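Local coordinates for protease 2A (Rhinovirus C, PDB 5X45), which probably acts as a chymotrypsin-like cysteine protease that cleaves the viral polyprotein, and carries a structural zinc ion, at residues 94-100 with 127-133. Residues are numbered along the deposited sequence; the frame is centred on the assembly and turned at random.
Sequences NLLIGEG and NHVAFTD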
ATOM      1  N   ASN A  94       7.920  -4.155  -6.969  1.00 32.63           N
ATOM      2  CA  ASN A  94       6.764  -3.420  -7.483  1.00 26.46           C
ATOM      3  C   ASN A  94       6.380  -2.204  -6.648  1.00 31.62           C
ATOM      4  O   ASN A  94       5.323  -2.167  -6.014  1.00 31.37           O
ATOM      5  CB  ASN A  94       5.558  -4.358  -7.631  1.00 27.09           C
ATOM      6  CG  ASN A  94       5.817  -5.486  -8.625  1.00 35.12           C
ATOM      7  OD1 ASN A  94       5.839  -6.662  -8.262  1.00 39.08           O
ATOM      8  ND2 ASN A  94       6.013  -5.125  -9.886  1.00 27.70           N
ATOM      9  N   LEU A  95       7.249  -1.200  -6.656  1.00 31.94           N
ATOM     10  CA  LEU A  95       6.981   0.002  -5.894  1.00 22.85           C
ATOM     11  C   LEU A  95       6.653   1.194  -6.772  1.00 26.07           C
ATOM     12  O   LEU A  95       7.170   1.341  -7.884  1.00 25.27           O
ATOM     13  CB  LEU A  95       8.165   0.336  -4.989  1.00 23.46           C
ATOM     14  CG  LEU A  95       8.209  -0.690  -3.860  1.00 33.30           C
ATOM     15  CD1 LEU A  95       9.370  -1.645  -4.064  1.00 29.91           C
ATOM     16  CD2 LEU A  95       8.226  -0.036  -2.482  1.00 36.49           C
ATOM     17  N   LEU A  96       5.784   2.044  -6.241  1.00 23.66           N
ATOM     18  CA  LEU A  96       5.583   3.380  -6.766  1.00 27.45           C
ATOM     19  C   LEU A  96       6.265   4.368  -5.831  1.00 23.84           C
ATOM     20  O   LEU A  96       6.076   4.304  -4.619  1.00 30.28           O
ATOM     21  CB  LEU A  96       4.096   3.681  -6.897  1.00 26.41           C
ATOM     22  CG  LEU A  96       3.357   2.724  -7.830  1.00 29.11           C
ATOM     23  CD1 LEU A  96       1.891   2.646  -7.438  1.00 27.45           C
ATOM     24  CD2 LEU A  96       3.518   3.175  -9.275  1.00 33.16           C
ATOM     25  N   ILE A  97       7.120   5.226  -6.371  1.00 25.33           N
ATOM     26  CA  ILE A  97       7.817   6.184  -5.519  1.00 28.72           C
ATOM     27  C   ILE A  97       7.511   7.618  -5.914  1.00 30.53           C
ATOM     28  O   ILE A  97       7.678   7.994  -7.075  1.00 33.55           O
ATOM     29  CB  ILE A  97       9.344   6.006  -5.557  1.00 34.45           C
ATOM     30  CG1 ILE A  97       9.742   4.529  -5.437  1.00 27.84           C
ATOM     31  CG2 ILE A  97       9.993   6.872  -4.481  1.00 29.78           C
ATOM     32  CD1 ILE A  97       9.741   4.000  -4.038  1.00 26.60           C
ATOM     33  N   GLY A  98       7.082   8.418  -4.942  1.00 31.66           N
ATOM     34  CA  GLY A  98       6.777   9.808  -5.202  1.00 35.11           C
ATOM     35  C   GLY A  98       7.330  10.705  -4.114  1.00 44.40           C
ATOM     36  O   GLY A  98       7.669  10.242  -3.030  1.00 54.41           O
ATOM     37  N   GLU A  99       7.403  12.000  -4.402  1.00 48.85           N
ATOM     38  CA  GLU A  99       7.785  12.962  -3.387  1.00 52.36           C
ATOM     39  C   GLU A  99       6.573  13.218  -2.518  1.00 49.53           C
ATOM     40  O   GLU A  99       5.466  13.415  -3.010  1.00 46.91           O
ATOM     41  CB  GLU A  99       8.310  14.279  -3.981  1.00 57.71           C
ATOM     42  CG  GLU A  99       8.815  14.217  -5.424  1.00 75.76           C
ATOM     43  CD  GLU A  99       9.194  15.595  -5.964  1.00 95.22           C
ATOM     44  OE1 GLU A  99       8.601  16.056  -6.964  1.00100.96           O
ATOM     45  OE2 GLU A  99      10.082  16.232  -5.353  1.00102.11           O
ATOM     46  N   GLY A 100       6.791  13.212  -1.213  1.00 46.93           N
ATOM     47  CA  GLY A 100       5.703  13.375  -0.277  1.00 44.73           C
ATOM     48  C   GLY A 100       6.149  13.050   1.125  1.00 46.82           C
ATOM     49  O   GLY A 100       7.166  12.397   1.324  1.00 43.77           O
ATOM     50  N   ASN A 127      11.020  13.215   2.308  1.00 76.56           N
ATOM     51  CA  ASN A 127      10.192  13.712   1.218  1.00 74.67           C
ATOM     52  C   ASN A 127      10.080  12.674   0.091  1.00 63.13           C
ATOM     53  O   ASN A 127      10.004  12.976  -1.100  1.00 65.09           O
ATOM     54  CB  ASN A 127      10.760  15.053   0.734  1.00 88.31           C
ATOM     55  CG  ASN A 127       9.858  15.768  -0.260  1.00 95.78           C
ATOM     56  OD1 ASN A 127       8.977  15.181  -0.872  1.00 98.91           O
ATOM     57  ND2 ASN A 127      10.039  17.067  -0.370  1.00 99.35           N
ATOM     58  N   HIS A 128      10.178  11.422   0.486  1.00 59.07           N
ATOM     59  CA  HIS A 128       9.830  10.341  -0.394  1.00 50.56           C
ATOM     60  C   HIS A 128       8.880   9.386   0.303  1.00 44.82           C
ATOM     61  O   HIS A 128       9.022   9.096   1.496  1.00 48.38           O
ATOM     62  CB  HIS A 128      11.077   9.638  -0.868  1.00 55.67           C
ATOM     63  CG  HIS A 128      11.713  10.347  -2.003  1.00 73.26           C
ATOM     64  ND1 HIS A 128      12.734  11.256  -1.826  1.00 82.94           N
ATOM     65  CD2 HIS A 128      11.381  10.394  -3.309  1.00 78.80           C
ATOM     66  CE1 HIS A 128      13.057  11.770  -2.998  1.00 86.41           C
ATOM     67  NE2 HIS A 128      12.247  11.269  -3.915  1.00 84.45           N
ATOM     68  N   VAL A 129       7.899   8.914  -0.448  1.00 37.21           N
ATOM     69  CA  VAL A 129       6.944   7.949   0.048  1.00 34.38           C
ATOM     70  C   VAL A 129       6.903   6.816  -0.973  1.00 28.89           C
ATOM     71  O   VAL A 129       6.888   7.061  -2.184  1.00 28.24           O
ATOM     72  CB  VAL A 129       5.561   8.589   0.276  1.00 36.70           C
ATOM     73  CG1 VAL A 129       5.125   9.349  -0.964  1.00 33.54           C
ATOM     74  CG2 VAL A 129       4.527   7.525   0.690  1.00 31.36           C
ATOM     75  N   ALA A 130       6.922   5.585  -0.477  1.00 26.46           N
ATOM     76  CA  ALA A 130       6.919   4.392  -1.317  1.00 24.92           C
ATOM     77  C   ALA A 130       5.625   3.619  -1.132  1.00 27.22           C
ATOM     78  O   ALA A 130       5.213   3.323  -0.008  1.00 27.28           O
ATOM     79  CB  ALA A 130       8.107   3.502  -0.983  1.00 25.56           C
ATOM     80  N   PHE A 131       4.992   3.281  -2.242  1.00 22.41           N
ATOM     81  CA  PHE A 131       3.760   2.520  -2.192  1.00 29.05           C
ATOM     82  C   PHE A 131       3.993   1.149  -2.814  1.00 28.06           C
ATOM     83  O   PHE A 131       4.719   1.042  -3.807  1.00 21.35           O
ATOM     84  CB  PHE A 131       2.631   3.244  -2.944  1.00 21.13           C
ATOM     85  CG  PHE A 131       2.467   4.699  -2.576  1.00 23.35           C
ATOM     86  CD1 PHE A 131       3.212   5.685  -3.220  1.00 22.74           C
ATOM     87  CD2 PHE A 131       1.541   5.086  -1.608  1.00 22.07           C
ATOM     88  CE1 PHE A 131       3.047   7.029  -2.895  1.00 31.83           C
ATOM     89  CE2 PHE A 131       1.370   6.426  -1.280  1.00 25.18           C
ATOM     90  CZ  PHE A 131       2.128   7.403  -1.925  1.00 24.10           C
ATOM     91  N   THR A 132       3.396   0.105  -2.246  1.00 24.28           N
ATOM     92  CA  THR A 132       3.285  -1.135  -3.000  1.00 33.99           C
ATOM     93  C   THR A 132       2.145  -0.975  -3.992  1.00 26.96           C
ATOM     94  O   THR A 132       1.049  -0.552  -3.642  1.00 26.97           O
ATOM     95  CB  THR A 132       3.034  -2.387  -2.135  1.00 29.13           C
ATOM     96  OG1 THR A 132       1.715  -2.348  -1.585  1.00 60.06           O
ATOM     97  CG2 THR A 132       4.015  -2.463  -1.039  1.00 22.27           C
ATOM     98  N   ASP A 133       2.439  -1.292  -5.241  1.00 23.01           N
ATOM     99  CA  ASP A 133       1.451  -1.300  -6.289  1.00 29.31           C
ATOM    100  C   ASP A 133       0.612  -2.565  -6.107  1.00 32.81           C
ATOM    101  O   ASP A 133       1.142  -3.676  -6.135  1.00 38.74           O
ATOM    102  CB  ASP A 133       2.144  -1.264  -7.660  1.00 22.61           C
ATOM    103  CG  ASP A 133       1.173  -1.056  -8.822  1.00 42.58           C
ATOM    104  OD1 ASP A 133      -0.053  -1.283  -8.663  1.00 31.20           O
ATOM    105  OD2 ASP A 133       1.652  -0.651  -9.906  1.00 48.78           O
TER
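Leu96 and Phe131 face each other as a hydrogen-bonded pair in an antiparallel ladder, each main-chain N bound to the other's O; Phe131 N reaches Leu96 O at 2.8 Å, in the carbonyl plane. Two residues further along, Gly98 and Val129 form the same reciprocal pair of main-chain hydrogen bonds, and Asp133 N to Asn94 O closes the ladder at one end.

On the face of Leu95, Ile97, Ala130 and Thr132, the small methyl of Ala130 makes a shallow hollow that two larger neighbours fill. Ile97 sends CD1 over it, 3.5 Å from Ala130 CB, because chi1 (-45°) and chi2 (-81°) curl the chain back across the strands. Leu95 CD2 reaches the same Ala130 CB at 3.8 Å, also from the facing strand but in a direction roughly at right angles to the first. Tyr79 touches both Leu95 and Ile97.

The other face carries Leu96, Gly98, Val129 and Phe131. Gly98, having no side chain, leaves a dip on this face, and across the ladder from it stand Val129 and Phe131, apolar residues suited to a buried face, both packed on Ile121 of strand 116-124. The Phe131 ring sets its edge at Leu96 O (CD1 to O 3.5 Å), while Val129 CG1 comes to 3.4 Å from Gly98 O. The ring meets Tyr60 edge-to-face. Farther along, the branched, apolar end of buried Leu96 lies obliquely against Asp133, CD1 3.9 Å from CB; Asp133 turns CB and CG to the leucine, and its OD2 is salt-bridged to Arg135.

Strand 95-98 also pairs with strand 67-76, and strand 129-133 with strand 116-124, so this ladder joins two halves of a closed six-stranded antiparallel barrel, as in the C-terminal barrel of chymotrypsin-like proteases.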